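Local coordinates for protein digeranylgeranylglycerophospholipid reductase (Sulfolobus acidocaldarius, PDB 4OPC) that reduces the double bonds of geranylgeranyl chains in archaeal membrane lipid precursors to give saturated archaeols, using one bound FAD per monomer, at residues Gly44-Gly49 against Gly266-Pro271; Tyr160-Arg165 against Ser290-Asn295; Ala183-Arg188 against Pro240-Tyr245. One frame throughout, in Å; residues are numbered along the deposited sequence. Where two conformers were deposited one is given.

Contact 1 (Gly44-Gly49 against Gly266-Pro271). With FDA (dihydroflavine-adenine dinucleotide), chain B.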
# COMPACT_ATOMS: atom_id res chain seq x y z
N GLY A 44 -10.06 -11.27 2.15
CA GLY A 44 -10.16 -9.82 2.15
C GLY A 44 -10.23 -9.19 3.53
O GLY A 44 -10.35 -7.96 3.63
N ASP A 45 -10.15 -9.99 4.59
CA ASP A 45 -10.38 -9.48 5.95
C ASP A 45 -9.13 -9.06 6.73
O ASP A 45 -9.19 -8.91 7.95
CB ASP A 45 -11.26 -10.45 6.77
CG ASP A 45 -10.49 -11.64 7.35
OD1 ASP A 45 -9.31 -11.86 7.00
OD2 ASP A 45 -11.09 -12.39 8.15
N LYS A 46 -8.00 -8.88 6.05
CA LYS A 46 -6.85 -8.33 6.74
C LYS A 46 -7.24 -6.99 7.38
O LYS A 46 -7.95 -6.20 6.76
CB LYS A 46 -5.70 -8.10 5.76
CG LYS A 46 -4.46 -7.50 6.42
CD LYS A 46 -3.40 -7.09 5.40
CE LYS A 46 -3.85 -5.91 4.57
NZ LYS A 46 -3.81 -4.62 5.36
N PRO A 47 -6.78 -6.73 8.62
CA PRO A 47 -7.02 -5.40 9.22
C PRO A 47 -6.68 -4.26 8.26
O PRO A 47 -5.64 -4.27 7.59
CB PRO A 47 -6.07 -5.40 10.42
CG PRO A 47 -6.08 -6.85 10.85
CD PRO A 47 -6.07 -7.62 9.55
N CYS A 48 -7.56 -3.26 8.22
CA CYS A 48 -7.42 -2.13 7.32
C CYS A 48 -8.34 -1.03 7.83
O CYS A 48 -9.33 -1.31 8.52
CB CYS A 48 -7.82 -2.53 5.89
SG CYS A 48 -7.46 -1.26 4.64
N GLY A 49 -8.02 0.22 7.49
CA GLY A 49 -8.93 1.33 7.71
C GLY A 49 -10.10 1.34 6.74
O GLY A 49 -11.11 2.01 7.00
N GLY A 266 -8.03 -5.92 15.21
CA GLY A 266 -6.85 -6.59 14.72
C GLY A 266 -5.84 -5.66 14.11
O GLY A 266 -6.15 -4.52 13.77
N GLY A 267 -4.63 -6.17 13.93
CA GLY A 267 -3.54 -5.42 13.37
C GLY A 267 -2.73 -6.23 12.37
O GLY A 267 -2.89 -7.44 12.25
N ALA A 268 -1.84 -5.54 11.68
CA ALA A 268 -0.96 -6.14 10.68
C ALA A 268 0.13 -5.14 10.31
O ALA A 268 0.07 -3.96 10.66
CB ALA A 268 -1.77 -6.55 9.44
N LEU A 269 1.12 -5.62 9.57
CA LEU A 269 2.17 -4.74 9.09
C LEU A 269 1.81 -4.11 7.75
O LEU A 269 1.07 -4.71 6.95
CB LEU A 269 3.48 -5.52 9.00
CG LEU A 269 4.18 -5.69 10.35
CD1 LEU A 269 4.70 -7.10 10.54
CD2 LEU A 269 5.31 -4.67 10.51
N VAL A 270 2.32 -2.91 7.51
CA VAL A 270 2.13 -2.24 6.23
C VAL A 270 3.45 -1.62 5.76
O VAL A 270 4.08 -0.84 6.46
CB VAL A 270 0.93 -1.25 6.29
CG1 VAL A 270 1.14 -0.20 7.35
CG2 VAL A 270 0.67 -0.59 4.93
N PRO A 271 3.89 -2.00 4.56
CA PRO A 271 5.13 -1.37 4.05
C PRO A 271 4.93 0.11 3.76
O PRO A 271 3.83 0.54 3.43
CB PRO A 271 5.42 -2.15 2.76
CG PRO A 271 4.06 -2.67 2.32
CD PRO A 271 3.25 -2.89 3.58
PA FDA B . -3.47 -8.76 1.52
O1A FDA B . -2.63 -9.00 2.72
O2A FDA B . -4.79 -8.03 1.72
O5B FDA B . -3.79 -10.14 0.83
C5B FDA B . -2.78 -11.16 0.72
C4B FDA B . -3.49 -12.48 0.59
O4B FDA B . -2.53 -13.52 0.29
C3B FDA B . -4.25 -12.95 1.83
O3B FDA B . -5.64 -13.12 1.55
C2B FDA B . -3.51 -14.23 2.26
O2B FDA B . -4.38 -15.20 2.83
C1B FDA B . -2.92 -14.70 0.95
N9A FDA B . -1.73 -15.54 1.01
C8A FDA B . -0.52 -15.22 1.58
N7A FDA B . 0.40 -16.14 1.42
C5A FDA B . -0.24 -17.13 0.69
C6A FDA B . 0.21 -18.35 0.15
N6A FDA B . 1.47 -18.77 0.23
N1A FDA B . -0.67 -19.07 -0.57
C2A FDA B . -1.93 -18.63 -0.68
N3A FDA B . -2.45 -17.48 -0.25
C4A FDA B . -1.54 -16.76 0.40
N1 FDA B . -4.95 0.90 2.69
C2 FDA B . -5.93 1.71 2.15
O2 FDA B . -6.02 1.88 0.94
N3 FDA B . -6.81 2.29 3.03
C4 FDA B . -6.76 2.25 4.41
O4 FDA B . -7.69 2.70 5.06
C4X FDA B . -5.70 1.46 4.91
N5 FDA B . -5.57 1.31 6.26
C5X FDA B . -4.78 0.30 6.77
C6 FDA B . -4.86 -0.04 8.11
C7 FDA B . -4.14 -1.11 8.64
C7M FDA B . -4.36 -1.51 10.07
C8 FDA B . -3.28 -1.84 7.80
C8M FDA B . -2.55 -3.05 8.32
C9 FDA B . -3.19 -1.49 6.45
C9A FDA B . -3.94 -0.45 5.92
N10 FDA B . -3.90 -0.09 4.55
C10 FDA B . -4.86 0.76 4.05
C1' FDA B . -3.08 -0.85 3.58
C2' FDA B . -3.93 -1.90 2.85
O2' FDA B . -4.76 -2.62 3.77
C3' FDA B . -3.03 -2.91 2.12
O3' FDA B . -2.04 -2.18 1.40
C4' FDA B . -3.74 -3.81 1.10
O4' FDA B . -4.92 -4.40 1.65
C5' FDA B . -2.82 -4.88 0.58
O5' FDA B . -3.54 -5.78 -0.29
P FDA B . -2.83 -7.09 -0.83
O1P FDA B . -3.82 -7.77 -1.70
O2P FDA B . -1.46 -6.79 -1.41
O3P FDA B . -2.53 -7.96 0.48
O HOH W 1 -1.03 -4.01 5.14
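The ring of P47 lies against the backbone of G266 and G267. Its CG is 3.5 Å from G267 N, and its CB is 3.5 Å from G266 O. G266 has no side chain, which lets the proline ring sit this close to the strand. A268 CB adds an apolar touch at P47 CD and faces K46 CG at 4.2 Å.

No direct hydrogen bond joins the two segments. The polar link is a water, which accepts from K46 NZ and donates to L269 O. K46 NZ also donates to P47 O at 2.9 Å. A bond from K46 NZ to FDA O2', on the ribityl chain, measures 2.7 Å. Three bonds thus grip the ammonium. The K46 chain bends at chi3 (69°), and chi4 (74°) places NZ near P47 O.

Both segments line the FAD pocket. A268 CB is 3.8 Å from the flavin methyl C8M, and P47 O is 3.4 Å from C8. K46 to G49 belong to the FAD-binding site.

Segment 44-49 lies in the loop between strands 32-35 and 51-53. Segment 266-271 ends strand 261-271, an outer strand of the eight-stranded sheet, paired there with strand 183-193.

Contact 2 (Tyr160-Arg165 against Ser290-Asn295). With FDA (dihydroflavine-adenine dinucleotide), chain B.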
# COMPACT_ATOMS: atom_id res chain seq x y z
N TYR A 160 2.04 -8.70 2.86
CA TYR A 160 3.28 -8.49 3.60
C TYR A 160 4.01 -9.82 3.87
O TYR A 160 5.23 -9.84 4.04
CB TYR A 160 3.00 -7.75 4.91
CG TYR A 160 4.23 -7.52 5.76
CD1 TYR A 160 5.04 -6.41 5.59
CD2 TYR A 160 4.57 -8.44 6.74
CE1 TYR A 160 6.18 -6.22 6.38
CE2 TYR A 160 5.69 -8.27 7.52
CZ TYR A 160 6.48 -7.16 7.34
OH TYR A 160 7.60 -7.02 8.15
N SER A 161 3.28 -10.91 3.94
CA SER A 161 3.91 -12.21 4.17
C SER A 161 5.02 -12.51 3.17
O SER A 161 6.02 -13.14 3.53
CB SER A 161 2.88 -13.35 4.16
OG SER A 161 2.51 -13.73 2.84
N ARG A 162 4.85 -12.07 1.92
CA ARG A 162 5.83 -12.35 0.85
C ARG A 162 6.22 -13.82 0.87
O ARG A 162 7.37 -14.18 0.72
CB ARG A 162 7.07 -11.47 1.01
CG ARG A 162 6.74 -10.00 0.89
CD ARG A 162 7.83 -9.15 1.47
NE ARG A 162 7.70 -9.03 2.92
CZ ARG A 162 8.71 -8.86 3.76
NH1 ARG A 162 9.96 -8.86 3.32
NH2 ARG A 162 8.46 -8.73 5.05
N SER A 163 5.21 -14.67 1.05
CA SER A 163 5.46 -16.05 1.46
C SER A 163 5.87 -16.99 0.33
O SER A 163 6.21 -18.15 0.59
CB SER A 163 4.22 -16.59 2.15
OG SER A 163 3.13 -16.62 1.24
N PHE A 164 5.80 -16.52 -0.90
CA PHE A 164 6.25 -17.31 -2.04
C PHE A 164 7.60 -16.81 -2.55
O PHE A 164 8.56 -17.57 -2.64
CB PHE A 164 5.18 -17.28 -3.12
CG PHE A 164 5.47 -18.13 -4.33
CD1 PHE A 164 5.14 -19.47 -4.34
CD2 PHE A 164 6.03 -17.57 -5.47
CE1 PHE A 164 5.37 -20.25 -5.46
CE2 PHE A 164 6.27 -18.36 -6.59
CZ PHE A 164 5.93 -19.69 -6.57
N ARG A 165 7.68 -15.52 -2.87
CA ARG A 165 8.93 -14.98 -3.41
C ARG A 165 10.10 -15.08 -2.44
O ARG A 165 11.25 -15.16 -2.87
CB ARG A 165 8.75 -13.55 -3.92
CG ARG A 165 8.50 -12.49 -2.86
CD ARG A 165 8.24 -11.15 -3.54
NE ARG A 165 8.20 -10.00 -2.63
CZ ARG A 165 9.27 -9.36 -2.18
NH1 ARG A 165 10.49 -9.74 -2.54
NH2 ARG A 165 9.12 -8.33 -1.35
N SER A 290 3.14 -7.30 -1.13
CA SER A 290 4.32 -8.11 -1.38
C SER A 290 5.35 -7.37 -2.22
O SER A 290 6.54 -7.62 -2.09
CB SER A 290 3.92 -9.42 -2.06
OG SER A 290 5.06 -10.24 -2.24
N GLY A 291 4.88 -6.48 -3.09
CA GLY A 291 5.74 -5.66 -3.92
C GLY A 291 5.93 -4.25 -3.39
O GLY A 291 6.44 -3.39 -4.10
N PHE A 292 5.50 -4.02 -2.16
CA PHE A 292 5.62 -2.72 -1.48
C PHE A 292 4.92 -1.59 -2.24
O PHE A 292 5.50 -0.52 -2.44
CB PHE A 292 7.10 -2.33 -1.23
CG PHE A 292 7.93 -3.43 -0.62
CD1 PHE A 292 7.41 -4.30 0.33
CD2 PHE A 292 9.26 -3.59 -1.02
CE1 PHE A 292 8.19 -5.29 0.89
CE2 PHE A 292 10.04 -4.60 -0.48
CZ PHE A 292 9.50 -5.45 0.47
N THR A 293 3.66 -1.79 -2.62
CA THR A 293 2.93 -0.78 -3.39
C THR A 293 2.26 0.37 -2.59
O THR A 293 1.66 1.27 -3.15
CB THR A 293 1.92 -1.45 -4.34
OG1 THR A 293 1.09 -2.35 -3.60
CG2 THR A 293 2.66 -2.23 -5.42
N VAL A 294 2.43 0.37 -1.28
CA VAL A 294 1.70 1.29 -0.43
C VAL A 294 2.27 2.71 -0.49
O VAL A 294 3.49 2.90 -0.55
CB VAL A 294 1.79 0.77 1.01
CG1 VAL A 294 1.09 1.72 1.98
CG2 VAL A 294 1.18 -0.63 1.08
N ASN A 295 1.38 3.71 -0.48
CA ASN A 295 1.80 5.11 -0.39
C ASN A 295 2.60 5.36 0.90
O ASN A 295 2.10 5.14 2.00
CB ASN A 295 0.56 6.00 -0.40
CG ASN A 295 0.89 7.46 -0.50
OD1 ASN A 295 1.48 8.05 0.42
ND2 ASN A 295 0.53 8.07 -1.62
PA FDA B . -3.47 -8.76 1.52
O1A FDA B . -2.63 -9.00 2.72
O2A FDA B . -4.79 -8.03 1.72
O5B FDA B . -3.79 -10.14 0.83
C5B FDA B . -2.78 -11.16 0.72
C4B FDA B . -3.49 -12.48 0.59
O4B FDA B . -2.53 -13.52 0.29
C3B FDA B . -4.25 -12.95 1.83
O3B FDA B . -5.64 -13.12 1.55
C2B FDA B . -3.51 -14.23 2.26
O2B FDA B . -4.38 -15.20 2.83
C1B FDA B . -2.92 -14.70 0.95
N9A FDA B . -1.73 -15.54 1.01
C8A FDA B . -0.52 -15.22 1.58
N7A FDA B . 0.40 -16.14 1.42
C5A FDA B . -0.24 -17.13 0.69
C6A FDA B . 0.21 -18.35 0.15
N6A FDA B . 1.47 -18.77 0.23
N1A FDA B . -0.67 -19.07 -0.57
C2A FDA B . -1.93 -18.63 -0.68
N3A FDA B . -2.45 -17.48 -0.25
C4A FDA B . -1.54 -16.76 0.40
N1 FDA B . -4.95 0.90 2.69
C2 FDA B . -5.93 1.71 2.15
O2 FDA B . -6.02 1.88 0.94
N3 FDA B . -6.81 2.29 3.03
C4 FDA B . -6.76 2.25 4.41
O4 FDA B . -7.69 2.70 5.06
C4X FDA B . -5.70 1.46 4.91
N5 FDA B . -5.57 1.31 6.26
C5X FDA B . -4.78 0.30 6.77
C6 FDA B . -4.86 -0.04 8.11
C7 FDA B . -4.14 -1.11 8.64
C7M FDA B . -4.36 -1.51 10.07
C8 FDA B . -3.28 -1.84 7.80
C8M FDA B . -2.55 -3.05 8.32
C9 FDA B . -3.19 -1.49 6.45
C9A FDA B . -3.94 -0.45 5.92
N10 FDA B . -3.90 -0.09 4.55
C10 FDA B . -4.86 0.76 4.05
C1' FDA B . -3.08 -0.85 3.58
C2' FDA B . -3.93 -1.90 2.85
O2' FDA B . -4.76 -2.62 3.77
C3' FDA B . -3.03 -2.91 2.12
O3' FDA B . -2.04 -2.18 1.40
C4' FDA B . -3.74 -3.81 1.10
O4' FDA B . -4.92 -4.40 1.65
C5' FDA B . -2.82 -4.88 0.58
O5' FDA B . -3.54 -5.78 -0.29
P FDA B . -2.83 -7.09 -0.83
O1P FDA B . -3.82 -7.77 -1.70
O2P FDA B . -1.46 -6.79 -1.41
O3P FDA B . -2.53 -7.96 0.48
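R165 holds S290 through NE and NH2. NE donates to S290 OG at 3.2 Å, and the hydroxyl oxygen lies in the guanidinium plane. NH2 donates to S290 O at 2.8 Å, nearly along the C=O axis, though the hydrogen bond itself is bent, with an N-H...O angle of 132°. A weak NE bond to the same carbonyl adds to the grip. CG of R165 sits between the backbone N and the carbonyl carbon (chi1 69°), and the chain then runs extended to NE. The S290 hydroxyl also bonds E156, while R165 NH1 bonds the carbonyls of I174 and E176.

The F292 ring stands at the edge of the R165 guanidinium, with CZ 3.4 Å from NH2. The two planes are steeply inclined to each other. R162 meets the same ring with CD, 3.9 Å from F292 CE1. R162 CG rests 3.6 Å from S290 OG. The R162 chain bends at chi3, and NE donates to Y160 O at 2.8 Å. NH2 then lies over one face of the Y160 ring, toward its rim. R162 NH1 forms a salt bridge with D177.

S163 OG donates to N7A of the adenine at 2.8 Å, while V294 CG2 touches O3' of the ribityl chain. Two loops that follow parallel strands 153-156 and 284-286 thus join beside the dinucleotide, as expected of a Rossmann-type FAD-binding fold.

Contact 3 (Ala183-Arg188 against Pro240-Tyr245). With FDA (dihydroflavine-adenine dinucleotide), chain B.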
# COMPACT_ATOMS: atom_id res chain seq x y z
N ALA A 183 8.49 -0.00 7.30
CA ALA A 183 7.11 -0.44 7.47
C ALA A 183 6.59 0.09 8.78
O ALA A 183 7.37 0.50 9.65
CB ALA A 183 7.02 -1.98 7.45
N ASP A 184 5.27 0.14 8.89
CA ASP A 184 4.62 0.43 10.15
C ASP A 184 3.86 -0.81 10.62
O ASP A 184 3.46 -1.65 9.81
CB ASP A 184 3.66 1.63 10.02
CG ASP A 184 4.38 2.98 10.09
OD1 ASP A 184 5.56 3.05 9.67
OD2 ASP A 184 3.77 3.98 10.56
N VAL A 185 3.65 -0.92 11.92
CA VAL A 185 2.68 -1.87 12.42
C VAL A 185 1.45 -1.00 12.67
O VAL A 185 1.56 0.14 13.14
CB VAL A 185 3.16 -2.60 13.70
CG1 VAL A 185 3.57 -1.63 14.76
CG2 VAL A 185 2.08 -3.53 14.23
N ALA A 186 0.29 -1.51 12.31
CA ALA A 186 -0.94 -0.75 12.46
C ALA A 186 -2.03 -1.65 13.05
O ALA A 186 -2.03 -2.87 12.84
CB ALA A 186 -1.36 -0.15 11.14
N TYR A 187 -2.94 -1.06 13.80
CA TYR A 187 -3.96 -1.79 14.53
C TYR A 187 -5.23 -0.98 14.52
O TYR A 187 -5.17 0.26 14.63
CB TYR A 187 -3.51 -1.98 15.99
CG TYR A 187 -4.57 -2.59 16.86
CD1 TYR A 187 -4.79 -3.96 16.88
CD2 TYR A 187 -5.38 -1.79 17.67
CE1 TYR A 187 -5.77 -4.51 17.66
CE2 TYR A 187 -6.37 -2.35 18.45
CZ TYR A 187 -6.55 -3.71 18.45
OH TYR A 187 -7.53 -4.30 19.22
N ARG A 188 -6.37 -1.63 14.38
CA ARG A 188 -7.64 -0.91 14.40
C ARG A 188 -8.77 -1.73 15.00
O ARG A 188 -8.73 -2.97 15.02
CB ARG A 188 -8.04 -0.47 12.98
CG ARG A 188 -8.40 -1.61 12.00
CD ARG A 188 -9.89 -2.02 12.10
NE ARG A 188 -10.30 -3.01 11.12
CZ ARG A 188 -10.09 -4.32 11.25
NH1 ARG A 188 -9.44 -4.79 12.30
NH2 ARG A 188 -10.52 -5.16 10.31
N PRO A 240 7.15 0.19 22.24
CA PRO A 240 6.33 -0.80 22.95
C PRO A 240 5.16 -1.27 22.10
O PRO A 240 4.92 -0.75 21.01
CB PRO A 240 5.79 -0.00 24.15
CG PRO A 240 6.66 1.18 24.27
CD PRO A 240 7.14 1.50 22.90
N SER A 241 4.43 -2.24 22.64
CA SER A 241 3.31 -2.87 21.96
C SER A 241 2.31 -1.86 21.43
O SER A 241 1.86 -0.98 22.17
CB SER A 241 2.59 -3.80 22.93
OG SER A 241 1.32 -4.15 22.44
N ILE A 242 1.94 -2.00 20.16
CA ILE A 242 0.94 -1.12 19.57
C ILE A 242 -0.40 -1.28 20.29
O ILE A 242 -1.17 -0.32 20.40
CB ILE A 242 0.79 -1.34 18.05
CG1 ILE A 242 -0.08 -0.23 17.44
CG2 ILE A 242 0.21 -2.73 17.76
CD1 ILE A 242 0.02 -0.15 15.93
N HIS A 243 -0.69 -2.48 20.80
CA HIS A 243 -1.91 -2.71 21.56
C HIS A 243 -1.93 -1.82 22.80
O HIS A 243 -2.99 -1.38 23.24
CB HIS A 243 -2.04 -4.17 21.98
CG HIS A 243 -2.24 -5.12 20.84
ND1 HIS A 243 -1.82 -6.44 20.88
CD2 HIS A 243 -2.80 -4.94 19.62
CE1 HIS A 243 -2.13 -7.03 19.74
NE2 HIS A 243 -2.72 -6.14 18.96
N GLU A 244 -0.76 -1.55 23.36
CA GLU A 244 -0.68 -0.73 24.56
C GLU A 244 -0.84 0.75 24.21
O GLU A 244 -1.48 1.49 24.95
CB GLU A 244 0.60 -1.02 25.35
CG GLU A 244 0.60 -2.38 26.04
CD GLU A 244 -0.52 -2.54 27.07
OE1 GLU A 244 -0.80 -1.57 27.82
OE2 GLU A 244 -1.12 -3.63 27.13
N TYR A 245 -0.27 1.18 23.09
CA TYR A 245 -0.52 2.55 22.62
C TYR A 245 -2.01 2.76 22.40
O TYR A 245 -2.58 3.78 22.80
CB TYR A 245 0.18 2.83 21.29
CG TYR A 245 1.64 3.22 21.38
CD1 TYR A 245 2.01 4.55 21.50
CD2 TYR A 245 2.63 2.25 21.33
CE1 TYR A 245 3.35 4.91 21.58
CE2 TYR A 245 3.97 2.60 21.40
CZ TYR A 245 4.32 3.93 21.53
OH TYR A 245 5.65 4.28 21.60
PA FDA B . -3.47 -8.76 1.52
O1A FDA B . -2.63 -9.00 2.72
O2A FDA B . -4.79 -8.03 1.72
O5B FDA B . -3.79 -10.14 0.83
C5B FDA B . -2.78 -11.16 0.72
C4B FDA B . -3.49 -12.48 0.59
O4B FDA B . -2.53 -13.52 0.29
C3B FDA B . -4.25 -12.95 1.83
O3B FDA B . -5.64 -13.12 1.55
C2B FDA B . -3.51 -14.23 2.26
O2B FDA B . -4.38 -15.20 2.83
C1B FDA B . -2.92 -14.70 0.95
N9A FDA B . -1.73 -15.54 1.01
C8A FDA B . -0.52 -15.22 1.58
N7A FDA B . 0.40 -16.14 1.42
C5A FDA B . -0.24 -17.13 0.69
C6A FDA B . 0.21 -18.35 0.15
N6A FDA B . 1.47 -18.77 0.23
N1A FDA B . -0.67 -19.07 -0.57
C2A FDA B . -1.93 -18.63 -0.68
N3A FDA B . -2.45 -17.48 -0.25
C4A FDA B . -1.54 -16.76 0.40
N1 FDA B . -4.95 0.90 2.69
C2 FDA B . -5.93 1.71 2.15
O2 FDA B . -6.02 1.88 0.94
N3 FDA B . -6.81 2.29 3.03
C4 FDA B . -6.76 2.25 4.41
O4 FDA B . -7.69 2.70 5.06
C4X FDA B . -5.70 1.46 4.91
N5 FDA B . -5.57 1.31 6.26
C5X FDA B . -4.78 0.30 6.77
C6 FDA B . -4.86 -0.04 8.11
C7 FDA B . -4.14 -1.11 8.64
C7M FDA B . -4.36 -1.51 10.07
C8 FDA B . -3.28 -1.84 7.80
C8M FDA B . -2.55 -3.05 8.32
C9 FDA B . -3.19 -1.49 6.45
C9A FDA B . -3.94 -0.45 5.92
N10 FDA B . -3.90 -0.09 4.55
C10 FDA B . -4.86 0.76 4.05
C1' FDA B . -3.08 -0.85 3.58
C2' FDA B . -3.93 -1.90 2.85
O2' FDA B . -4.76 -2.62 3.77
C3' FDA B . -3.03 -2.91 2.12
O3' FDA B . -2.04 -2.18 1.40
C4' FDA B . -3.74 -3.81 1.10
O4' FDA B . -4.92 -4.40 1.65
C5' FDA B . -2.82 -4.88 0.58
O5' FDA B . -3.54 -5.78 -0.29
P FDA B . -2.83 -7.09 -0.83
O1P FDA B . -3.82 -7.77 -1.70
O2P FDA B . -1.46 -6.79 -1.41
O3P FDA B . -2.53 -7.96 0.48
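I242 meets V185, A186 and Y187 of strand 183-193 right after S241, the N-cap of helix 242-253. S241 OG accepts weak bonds from H243 N and E244 N. The S241 carbonyl takes the amides of E244 and Y245, which starts the helix.

I242 carries the apolar part of the contact. Chi1 (-170°) puts CG1 anti to the backbone N, and chi2 (165°) carries CD1 on, extended, to the strand backbone. I242 CD1 is 3.2 Å from V185 O and 3.6 Å from A186 CA. It also meets V185 CG1, tip to tip, and Y187 CB, each at 4.0 Å. The helix thus lies on one face of the eight-stranded mixed sheet; both segments belong to the geranylgeranyl reductase catalytic family region. A186 CB points to the other face, where it is 3.5 Å from the flavin methyl C7M.

H243 follows with an offset edge-to-face stack. Its CD2 comes over one face of the Y187 ring, toward the rim, 3.5 Å from CD1. The planes are 74° apart and the centroids 4.9 Å apart. Y246 makes a second edge-to-face pair with this ring, and Y187 OH bonds E189.

Y245 turns to strand 226-234, where its side chain touches L231.

How the contacts relate
Contacts 1 and 3 have centres about 11 Å apart and share a sheet, where strands 261-271 and 183-193 are antiparallel neighbours. Contact 2 has its centre about 13 Å from that of contact 1 and meets it through L269 on Y160 and P271 on F292 and V294. Contacts 2 and 3 have centres about 19 Å apart and do not touch. Along the chain, contact 3 is nested inside the loops closed by contacts 1 and 2, whose own segments alternate. All three touch the dinucleotide. Contact 1 joins an FAD-binding loop to the eight-stranded sheet. Contact 2 lies in loops after the Rossmann-type strands, and contact 3 on the sheet's side away from the flavin.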